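Local coordinates for protein putative transcriptional regulator, IclR family (Arthrobacter aurescens, PDB 3OBF) that probably binds DNA as a transcription factor of the IclR family, the portion here being its C-terminal domain, at residues Leu13-Leu16 with Thr17-Thr20. Residues are numbered along the deposited sequence; the frame is centred on the assembly and turned at random.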
# COMPACT_ATOMS: atom_id res chain seq x y z
N LEU A 13 -10.17 6.97 6.63
CA LEU A 13 -9.64 5.70 7.22
C LEU A 13 -10.60 5.18 8.27
O LEU A 13 -10.82 3.98 8.36
CB LEU A 13 -8.26 5.86 7.85
CG LEU A 13 -7.06 6.33 7.03
CD1 LEU A 13 -5.88 6.62 7.98
CD2 LEU A 13 -6.66 5.31 5.92
N ARG A 14 -11.18 6.08 9.07
CA ARG A 14 -12.10 5.67 10.14
C ARG A 14 -13.32 4.96 9.51
O ARG A 14 -13.70 3.87 9.93
CB ARG A 14 -12.52 6.86 11.04
CG ARG A 14 -13.45 6.45 12.22
CD ARG A 14 -14.10 7.67 12.90
NE ARG A 14 -14.16 8.84 11.99
CZ ARG A 14 -14.49 10.07 12.36
NH1 ARG A 14 -14.81 10.35 13.62
NH2 ARG A 14 -14.50 11.04 11.45
N GLU A 15 -13.88 5.57 8.47
CA GLU A 15 -14.98 5.02 7.70
C GLU A 15 -14.60 3.67 7.08
O GLU A 15 -15.42 2.74 7.03
CB GLU A 15 -15.38 6.06 6.64
CG GLU A 15 -16.56 5.73 5.64
CD GLU A 15 -16.67 6.80 4.48
OE1 GLU A 15 -15.61 7.23 3.91
OE2 GLU A 15 -17.82 7.21 4.13
N LEU A 16 -13.37 3.56 6.58
CA LEU A 16 -12.96 2.35 5.91
C LEU A 16 -12.87 1.15 6.88
O LEU A 16 -13.24 0.01 6.53
CB LEU A 16 -11.64 2.57 5.20
CG LEU A 16 -11.00 1.39 4.45
CD1 LEU A 16 -11.94 0.95 3.32
CD2 LEU A 16 -9.54 1.75 3.90
N THR A 17 -12.34 1.40 8.08
CA THR A 17 -12.24 0.39 9.11
C THR A 17 -13.62 -0.03 9.65
O THR A 17 -13.83 -1.21 9.95
CB THR A 17 -11.26 0.83 10.21
OG1 THR A 17 -9.94 0.70 9.70
CG2 THR A 17 -11.37 -0.05 11.47
N GLU A 18 -14.57 0.89 9.75
CA GLU A 18 -15.92 0.46 10.14
C GLU A 18 -16.63 -0.40 9.08
O GLU A 18 -17.45 -1.23 9.43
CB GLU A 18 -16.83 1.61 10.63
CG GLU A 18 -16.71 2.90 9.84
CD GLU A 18 -17.27 4.15 10.56
OE1 GLU A 18 -17.17 4.25 11.82
OE2 GLU A 18 -17.79 5.05 9.83
N ARG A 19 -16.27 -0.21 7.80
CA ARG A 19 -16.87 -0.98 6.70
C ARG A 19 -16.15 -2.35 6.43
O ARG A 19 -16.73 -3.29 5.89
CB ARG A 19 -16.85 -0.13 5.43
CG ARG A 19 -17.61 1.21 5.53
CD ARG A 19 -18.98 0.92 6.05
NE ARG A 19 -19.93 2.02 5.89
CZ ARG A 19 -21.24 1.84 5.72
NH1 ARG A 19 -22.05 2.89 5.59
NH2 ARG A 19 -21.75 0.61 5.65
N THR A 20 -14.89 -2.45 6.79
CA THR A 20 -14.14 -3.67 6.48
C THR A 20 -13.95 -4.49 7.72
O THR A 20 -13.72 -5.69 7.64
CB THR A 20 -12.74 -3.35 5.92
OG1 THR A 20 -12.00 -2.64 6.92
CG2 THR A 20 -12.83 -2.51 4.65
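Leu16 and Thr20 meet one turn apart where helix 3-20 ends. The Leu16 carbonyl oxygen accepts two hydrogen bonds from Thr20, one from the backbone N and one from OG1, each 3.0 Å long and arriving from opposite faces of the carbonyl plane. A chi1 of 62° swings OG1 back over the helix backbone to make this bond; the same rotation leaves CG2 anti to the carbonyl carbon, 3.8 Å from Leu16 CD1. Threonine suits this place by pairing a hydroxyl with a methyl: OG1 also bonds to Glu22 N, tying the last turn to the chain beyond it. Replacing Thr20 by an alanine would probably cost Leu16 O its hydroxyl donor, leave Glu22 N without its acceptor and open a gap beside Leu16 CD1. Leucine fits position 16 because its branched end packs on Ala159 and Ala163 of helix 150-170 and on strand 135-144. On the outward side, chi1 of 41° lays the extended Glu18 chain over the preceding turn, its CG 3.1 Å from Glu15 O. Thr17 OG1 bonds to Ser24 OG and Glu22 O. A helical threonine bonded to the carbonyl one turn back is a familiar motif; here it closes helix 3-20, which packs with helix 150-170 on the antiparallel sheet of the GAF-clan IclR C-terminal domain.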